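Long-range contacts in citrate synthase (Metallosphaera sedula, PDB 6ABW), which probably catalyses the condensation of acetyl-CoA with oxaloacetate and water to give citrate and CoA, a step of the tricarboxylic acid cycle: residues N145-K150 and V339-S344; Q240-G245 and R298-I303; S161-K166 and E180-M185. All blocks are in the same frame, centred on the assembly; numbering follows the deposited sequence.

Interaction 1 of 3, residues N145-K150 and V339-S344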
# COMPACT_ATOMS: atom_id res chain seq x y z
N ASN A 145 3.23 4.70 -20.22
CA ASN A 145 4.42 3.87 -20.31
C ASN A 145 4.21 2.41 -19.95
O ASN A 145 4.85 1.53 -20.47
CB ASN A 145 5.59 4.55 -19.64
CG ASN A 145 6.13 5.67 -20.53
OD1 ASN A 145 6.64 5.39 -21.62
ND2 ASN A 145 5.82 6.92 -20.17
N VAL A 146 3.21 2.16 -19.06
CA VAL A 146 2.80 0.81 -18.77
C VAL A 146 2.21 0.17 -20.03
O VAL A 146 2.52 -0.96 -20.41
CB VAL A 146 1.82 0.80 -17.55
CG1 VAL A 146 1.06 -0.54 -17.43
CG2 VAL A 146 2.57 1.06 -16.26
N LEU A 147 1.38 0.90 -20.75
CA LEU A 147 0.82 0.39 -21.99
C LEU A 147 1.96 0.08 -22.97
O LEU A 147 1.99 -1.01 -23.63
CB LEU A 147 -0.19 1.40 -22.57
CG LEU A 147 -0.47 1.14 -24.09
CD1 LEU A 147 -1.23 -0.14 -24.23
CD2 LEU A 147 -1.22 2.35 -24.65
N ARG A 148 2.85 1.06 -23.10
CA ARG A 148 3.88 0.96 -24.11
C ARG A 148 4.90 -0.17 -23.81
O ARG A 148 5.30 -0.95 -24.69
CB ARG A 148 4.48 2.32 -24.33
CG ARG A 148 3.52 3.25 -25.06
CD ARG A 148 4.10 4.64 -25.19
NE ARG A 148 5.14 4.70 -26.22
CZ ARG A 148 4.91 4.82 -27.53
NH1 ARG A 148 5.94 4.80 -28.35
NH2 ARG A 148 3.68 4.87 -28.05
N ALA A 149 5.28 -0.33 -22.56
CA ALA A 149 6.03 -1.50 -22.14
C ALA A 149 5.40 -2.82 -22.46
O ALA A 149 6.05 -3.74 -22.97
CB ALA A 149 6.42 -1.44 -20.70
N LYS A 150 4.11 -2.94 -22.14
CA LYS A 150 3.42 -4.19 -22.37
C LYS A 150 3.30 -4.50 -23.89
O LYS A 150 3.36 -5.66 -24.28
CB LYS A 150 2.07 -4.20 -21.66
CG LYS A 150 2.21 -4.35 -20.16
CD LYS A 150 0.85 -4.30 -19.44
CE LYS A 150 0.02 -5.57 -19.59
NZ LYS A 150 0.64 -6.87 -19.18
N VAL A 339 -7.77 -4.44 -23.50
CA VAL A 339 -8.55 -4.78 -22.33
C VAL A 339 -7.66 -4.79 -21.04
O VAL A 339 -8.08 -4.39 -19.97
CB VAL A 339 -9.26 -6.13 -22.50
CG1 VAL A 339 -10.01 -6.53 -21.22
CG2 VAL A 339 -10.27 -6.01 -23.66
N TYR A 340 -6.43 -5.21 -21.16
CA TYR A 340 -5.56 -5.31 -19.99
C TYR A 340 -5.28 -3.97 -19.31
O TYR A 340 -4.71 -3.94 -18.22
CB TYR A 340 -4.23 -6.08 -20.24
CG TYR A 340 -3.29 -5.50 -21.27
CD1 TYR A 340 -2.62 -4.32 -21.04
CD2 TYR A 340 -3.02 -6.19 -22.48
CE1 TYR A 340 -1.73 -3.79 -21.96
CE2 TYR A 340 -2.15 -5.65 -23.42
CZ TYR A 340 -1.49 -4.48 -23.15
OH TYR A 340 -0.63 -3.92 -24.06
N MET A 341 -5.60 -2.87 -19.97
CA MET A 341 -5.36 -1.55 -19.45
C MET A 341 -6.58 -1.01 -18.73
O MET A 341 -6.44 0.06 -18.16
CB MET A 341 -5.00 -0.53 -20.55
CG MET A 341 -3.61 -0.73 -21.17
SD MET A 341 -2.26 -0.70 -20.01
CE MET A 341 -2.34 0.97 -19.40
N PHE A 342 -7.77 -1.65 -18.74
CA PHE A 342 -8.93 -0.90 -18.31
C PHE A 342 -8.94 -0.44 -16.82
O PHE A 342 -9.31 0.69 -16.52
CB PHE A 342 -10.22 -1.65 -18.62
CG PHE A 342 -10.52 -1.88 -20.09
CD1 PHE A 342 -9.84 -1.28 -21.09
CD2 PHE A 342 -11.61 -2.70 -20.40
CE1 PHE A 342 -10.19 -1.56 -22.43
CE2 PHE A 342 -11.99 -2.97 -21.69
CZ PHE A 342 -11.26 -2.38 -22.73
N THR A 343 -8.51 -1.32 -15.92
CA THR A 343 -8.45 -0.94 -14.53
C THR A 343 -7.36 0.13 -14.29
O THR A 343 -7.51 0.94 -13.38
CB THR A 343 -8.32 -2.18 -13.62
OG1 THR A 343 -9.57 -2.90 -13.74
CG2 THR A 343 -8.16 -1.78 -12.15
N SER A 344 -6.25 0.09 -15.04
CA SER A 344 -5.22 1.13 -14.98
C SER A 344 -5.75 2.49 -15.41
O SER A 344 -5.35 3.54 -14.84
CB SER A 344 -3.97 0.73 -15.81
OG SER A 344 -3.32 -0.33 -15.17
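Tyr340, in the 3-10 turn that leads into helix 342-365, presents one ring face to Lys150, near the end of helix 128-151. This buried contact of the largely helical citrate synthase fold packs the helix against the turn, away from the acetyl-CoA site. The lysine slides past the ring in the opposite direction, and its CE comes 3.3 Å from Tyr340 CD1, a CH-pi contact. A bend at chi3 (75°) places CE there, and Lys150 NZ lies 4.7 Å from the Tyr340 ring centroid, 15° off the normal, a cation-pi geometry. A long lysine suits the place: its methylenes lie on the ring, yet NZ still bonds to Ser102 O. Tyr340 OH in turn bonds to Glu151 OE1, and Leu147 CD1 sits 3.8 Å from Tyr340 OH. Met341 follows with a flexible chain bent at chi2 and chi3, crossing Leu147 at about a right angle. Its SD rests 3.8 Å from Leu147 CA, and its CE lies 3.9 Å from Leu147 CB and 4.2 Å from Val146 CG1. No hydrogen bond spans the segments; across this contact, helix and turn meet through dispersion and a cation-pi attraction.

Interaction 2 of 3, residues Q240-G245 and R298-I303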
# COMPACT_ATOMS: atom_id res chain seq x y z
N GLN A 240 -17.47 -10.17 -21.60
CA GLN A 240 -18.72 -10.68 -22.11
C GLN A 240 -18.91 -10.39 -23.60
O GLN A 240 -19.27 -11.30 -24.37
CB GLN A 240 -19.91 -10.09 -21.36
CG GLN A 240 -19.88 -10.42 -19.90
CD GLN A 240 -20.99 -9.68 -19.15
OE1 GLN A 240 -21.75 -10.32 -18.41
NE2 GLN A 240 -21.05 -8.32 -19.29
N PHE A 241 -18.60 -9.19 -24.03
CA PHE A 241 -18.75 -8.78 -25.42
C PHE A 241 -17.77 -9.53 -26.32
O PHE A 241 -18.08 -9.92 -27.45
CB PHE A 241 -18.61 -7.28 -25.66
CG PHE A 241 -19.27 -6.39 -24.62
CD1 PHE A 241 -20.48 -6.76 -24.00
CD2 PHE A 241 -18.67 -5.22 -24.22
CE1 PHE A 241 -21.06 -5.96 -23.02
CE2 PHE A 241 -19.23 -4.41 -23.26
CZ PHE A 241 -20.44 -4.76 -22.64
N VAL A 242 -16.57 -9.71 -25.81
CA VAL A 242 -15.56 -10.44 -26.54
C VAL A 242 -15.96 -11.90 -26.78
O VAL A 242 -15.85 -12.40 -27.89
CB VAL A 242 -14.21 -10.38 -25.83
CG1 VAL A 242 -13.17 -11.26 -26.57
CG2 VAL A 242 -13.74 -8.94 -25.72
N GLU A 243 -16.52 -12.52 -25.77
CA GLU A 243 -16.99 -13.87 -25.84
C GLU A 243 -18.16 -14.03 -26.83
O GLU A 243 -18.26 -15.03 -27.55
CB GLU A 243 -17.38 -14.28 -24.42
CG GLU A 243 -17.86 -15.71 -24.20
CD GLU A 243 -17.86 -16.01 -22.71
OE1 GLU A 243 -16.78 -15.89 -22.08
OE2 GLU A 243 -18.94 -16.27 -22.14
N ILE A 244 -19.05 -13.06 -26.83
CA ILE A 244 -20.16 -13.04 -27.79
C ILE A 244 -19.61 -12.91 -29.22
O ILE A 244 -20.02 -13.69 -30.11
CB ILE A 244 -21.18 -11.93 -27.44
CG1 ILE A 244 -21.86 -12.24 -26.13
CG2 ILE A 244 -22.20 -11.76 -28.56
CD1 ILE A 244 -22.52 -11.04 -25.51
N GLY A 245 -18.65 -12.02 -29.46
CA GLY A 245 -17.94 -11.99 -30.73
C GLY A 245 -18.60 -11.24 -31.84
O GLY A 245 -17.98 -10.41 -32.47
N ARG A 298 -16.87 -0.95 -33.26
CA ARG A 298 -18.30 -0.78 -33.58
C ARG A 298 -19.07 -2.05 -33.20
O ARG A 298 -20.15 -1.97 -32.65
CB ARG A 298 -18.49 -0.49 -35.08
CG ARG A 298 -19.90 -0.03 -35.44
CD ARG A 298 -20.10 -0.11 -36.96
NE ARG A 298 -21.25 0.66 -37.42
CZ ARG A 298 -21.77 0.62 -38.66
NH1 ARG A 298 -22.82 1.38 -38.96
NH2 ARG A 298 -21.28 -0.19 -39.61
N LYS A 299 -18.49 -3.20 -33.51
CA LYS A 299 -19.05 -4.48 -33.22
C LYS A 299 -19.31 -4.64 -31.71
O LYS A 299 -20.42 -5.10 -31.28
CB LYS A 299 -18.06 -5.51 -33.76
CG LYS A 299 -18.46 -6.95 -33.78
CD LYS A 299 -17.28 -7.82 -34.22
CE LYS A 299 -16.18 -7.90 -33.14
NZ LYS A 299 -15.36 -9.15 -33.26
N TYR A 300 -18.32 -4.26 -30.89
CA TYR A 300 -18.46 -4.36 -29.42
C TYR A 300 -19.51 -3.43 -28.88
O TYR A 300 -20.23 -3.82 -27.98
CB TYR A 300 -17.08 -4.21 -28.76
CG TYR A 300 -16.16 -5.39 -29.04
CD1 TYR A 300 -16.61 -6.72 -28.96
CD2 TYR A 300 -14.87 -5.18 -29.48
CE1 TYR A 300 -15.77 -7.79 -29.25
CE2 TYR A 300 -14.01 -6.25 -29.73
CZ TYR A 300 -14.46 -7.55 -29.58
OH TYR A 300 -13.65 -8.64 -29.81
N PHE A 301 -19.63 -2.24 -29.42
CA PHE A 301 -20.62 -1.26 -29.04
C PHE A 301 -22.01 -1.81 -29.37
O PHE A 301 -22.89 -1.78 -28.55
CB PHE A 301 -20.44 0.12 -29.71
CG PHE A 301 -21.56 1.07 -29.40
CD1 PHE A 301 -21.66 1.66 -28.15
CD2 PHE A 301 -22.55 1.34 -30.33
CE1 PHE A 301 -22.68 2.56 -27.82
CE2 PHE A 301 -23.64 2.18 -29.99
CZ PHE A 301 -23.69 2.80 -28.75
N GLU A 302 -22.12 -2.45 -30.54
CA GLU A 302 -23.41 -3.05 -30.97
C GLU A 302 -23.77 -4.22 -30.11
O GLU A 302 -24.91 -4.37 -29.75
CB GLU A 302 -23.35 -3.48 -32.45
CG GLU A 302 -23.23 -2.24 -33.34
CD GLU A 302 -23.34 -2.52 -34.85
OE1 GLU A 302 -23.53 -3.72 -35.22
OE2 GLU A 302 -23.23 -1.53 -35.66
N ILE A 303 -22.80 -5.04 -29.73
CA ILE A 303 -23.08 -6.15 -28.81
C ILE A 303 -23.50 -5.60 -27.43
O ILE A 303 -24.46 -6.07 -26.84
CB ILE A 303 -21.87 -7.07 -28.64
CG1 ILE A 303 -21.59 -7.84 -29.94
CG2 ILE A 303 -22.11 -8.01 -27.47
CD1 ILE A 303 -20.15 -8.30 -30.04
O HOH W 1 -14.47 -11.08 -29.94
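Ile303 meets the end of helix 233-244 with both of its branches. Its CG2 packs 3.6 Å from Ile244 CD1, the two isoleucines sliding past each other in opposite directions, and also lies 4.0 Å from Phe241 CB. Chi2 near anti (156°) extends the longer branch, and Ile303 CD1 comes 3.8 Å from Gly245 C. A beta-branched side chain suits this place because its two branches can pack on two neighbours, Ile244 and Gly245, at once. The axes of the short helical segments 240-244 and 298-303 run at 106° to each other, 9.5 Å apart at closest, a steep crossing in the largely helical citrate synthase fold, probably within its small domain. Gly245, the first residue past the helix, has positive phi (83°), where a CB would press on the preceding carbonyl oxygen. Its own oxygen receives a weak hydrogen bond from Lys299 NZ, 3.0 Å away. Tyr300 turns its ring edge to Phe241 O, 3.6 Å from Tyr300 CE1. Phe238 and Tyr333 meet the tyrosine ring edge-to-face. A tyrosine combines this packing ring with a hydroxyl for water: Tyr300 OH is joined to a water 2.6 Å away, which donates to Val242 O, while Val242 CG2 touches the ring end. Phe241, whose CB lies beside Tyr300 CD1, has its ring edge-to-face with Phe326.

Interaction 3 of 3, residues S161-K166 and E180-M185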
# COMPACT_ATOMS: atom_id res chain seq x y z
N SER A 161 0.06 20.21 -24.44
CA SER A 161 -0.89 20.25 -25.57
C SER A 161 -2.05 21.04 -25.08
O SER A 161 -2.05 21.58 -23.97
CB SER A 161 -1.30 18.84 -26.09
OG SER A 161 -2.28 18.21 -25.26
N GLU A 162 -3.08 21.04 -25.89
CA GLU A 162 -4.36 21.69 -25.52
C GLU A 162 -5.09 21.09 -24.35
O GLU A 162 -5.89 21.78 -23.73
CB GLU A 162 -5.26 21.81 -26.78
CG GLU A 162 -4.60 22.90 -27.69
CD GLU A 162 -5.09 22.99 -29.13
OE1 GLU A 162 -4.33 22.60 -30.06
OE2 GLU A 162 -6.22 23.48 -29.32
N SER A 163 -4.78 19.83 -23.99
CA SER A 163 -5.38 19.26 -22.79
C SER A 163 -4.66 18.01 -22.28
O SER A 163 -3.92 17.33 -23.01
CB SER A 163 -6.82 18.91 -23.02
OG SER A 163 -6.95 17.81 -23.92
N PHE A 164 -4.95 17.73 -21.03
CA PHE A 164 -4.42 16.56 -20.33
C PHE A 164 -4.79 15.32 -21.05
O PHE A 164 -3.94 14.47 -21.30
CB PHE A 164 -4.94 16.58 -18.92
CG PHE A 164 -4.46 15.41 -18.03
CD1 PHE A 164 -5.07 14.19 -18.07
CD2 PHE A 164 -3.41 15.61 -17.13
CE1 PHE A 164 -4.62 13.10 -17.22
CE2 PHE A 164 -2.96 14.59 -16.31
CZ PHE A 164 -3.61 13.33 -16.31
N ALA A 165 -6.06 15.22 -21.42
CA ALA A 165 -6.53 14.06 -22.19
C ALA A 165 -5.76 13.86 -23.49
O ALA A 165 -5.38 12.77 -23.87
CB ALA A 165 -8.02 14.17 -22.48
N LYS A 166 -5.58 14.96 -24.24
CA LYS A 166 -4.83 14.87 -25.49
C LYS A 166 -3.35 14.47 -25.31
O LYS A 166 -2.87 13.61 -26.03
CB LYS A 166 -4.94 16.21 -26.29
CG LYS A 166 -4.40 16.04 -27.67
CD LYS A 166 -4.49 17.38 -28.39
CE LYS A 166 -3.83 17.24 -29.76
NZ LYS A 166 -4.27 18.41 -30.61
N GLU A 180 -12.91 14.09 -31.18
CA GLU A 180 -13.93 13.24 -30.56
C GLU A 180 -13.25 12.24 -29.56
O GLU A 180 -13.79 12.02 -28.46
CB GLU A 180 -14.71 12.51 -31.61
CG GLU A 180 -15.61 13.43 -32.46
CD GLU A 180 -14.89 14.21 -33.60
OE1 GLU A 180 -13.69 13.91 -33.98
OE2 GLU A 180 -15.54 15.14 -34.13
N GLU A 181 -12.08 11.77 -29.93
CA GLU A 181 -11.29 10.87 -29.09
C GLU A 181 -10.83 11.61 -27.83
O GLU A 181 -10.92 11.06 -26.71
CB GLU A 181 -10.13 10.25 -29.82
CG GLU A 181 -10.48 9.23 -30.87
CD GLU A 181 -9.22 8.78 -31.67
OE1 GLU A 181 -8.41 9.58 -32.17
OE2 GLU A 181 -8.96 7.59 -31.71
N VAL A 182 -10.35 12.84 -27.98
CA VAL A 182 -9.97 13.62 -26.88
C VAL A 182 -11.12 13.84 -25.93
O VAL A 182 -10.95 13.71 -24.71
CB VAL A 182 -9.36 14.99 -27.27
CG1 VAL A 182 -9.11 15.84 -26.06
CG2 VAL A 182 -8.09 14.71 -28.06
N LYS A 183 -12.27 14.20 -26.46
CA LYS A 183 -13.38 14.54 -25.61
C LYS A 183 -13.83 13.25 -24.81
O LYS A 183 -14.27 13.33 -23.62
CB LYS A 183 -14.51 15.11 -26.46
CG LYS A 183 -15.77 15.38 -25.66
CD LYS A 183 -15.69 16.52 -24.64
CE LYS A 183 -17.02 16.83 -23.93
NZ LYS A 183 -16.78 17.84 -22.87
N ALA A 184 -13.78 12.12 -25.45
CA ALA A 184 -14.21 10.83 -24.80
C ALA A 184 -13.26 10.51 -23.64
O ALA A 184 -13.66 10.05 -22.60
CB ALA A 184 -14.23 9.69 -25.81
N MET A 185 -12.00 10.71 -23.87
CA MET A 185 -10.96 10.42 -22.81
C MET A 185 -11.12 11.40 -21.68
O MET A 185 -11.07 11.04 -20.49
CB MET A 185 -9.58 10.46 -23.45
CG MET A 185 -8.46 10.12 -22.44
SD MET A 185 -8.48 8.36 -22.06
CE MET A 185 -8.33 8.36 -20.29
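The hydroxyl oxygen OG of Ser163 accepts the N-H of Lys166 at 3.2 Å, with an N-H...O angle of 164°, and touches Val182 CG1 across the contact at 3.6 Å. This is an N-cap: Ser163 precedes helix 164-173, and its chi1 of 69° sets OG between the backbone N and the carbonyl carbon, from where it can bond to the first turn. Serine suits the site, being small enough to lie against a valine while offering an acceptor oxygen to a first-turn N-H, which has no helical carbonyl before it to bond. An alanine here has no OG, and its loss would probably leave Lys166 N without its capping acceptor and open a small gap beside Val182 CG1. Just before, Ser161 OG accepts from Ser163 N, an ST turn, and is also hydrogen-bonded to Ser167 OG. Ala165, with its CA 5.8 Å from Met185 CA, is small enough to be consistent with the close approach of helix 179-191; its CB faces Val182 O at 3.7 Å and Met185 CG at 4.1 Å. Pro177, in the linker between the helices, touches both Lys166 and Val182. The valine straddles the start of the helix, for while CG1 meets the capping oxygen, Val182 CG2 packs 3.9 Å from Lys166 CB.

How the interactions relate
Along the chain, interaction 1 opens first and closes last: interaction 3 and then interaction 2 form within the span between its segments. Centre to centre, 145-150/339-344 lies about 21 Å from 240-245/298-303 and about 18 Å from 161-166/180-185; the latter two are about 25 Å apart. None touches another, but helices connect them. Phe238 of helix 233-244 meets Phe342, in segment 339-344, and Tyr300 of interaction 2, both edge-to-face, while helix 325-335 touches interaction 2 through Tyr333 and interaction 3 through Leu335. Phe241 of interaction 2 is about 10 Å from the bound acetyl-CoA, against about 14 Å for Tyr340 of interaction 1. Three separate contacts thus tie distant parts of the chain into one helical body, with interaction 2 beside the acetyl-CoA site.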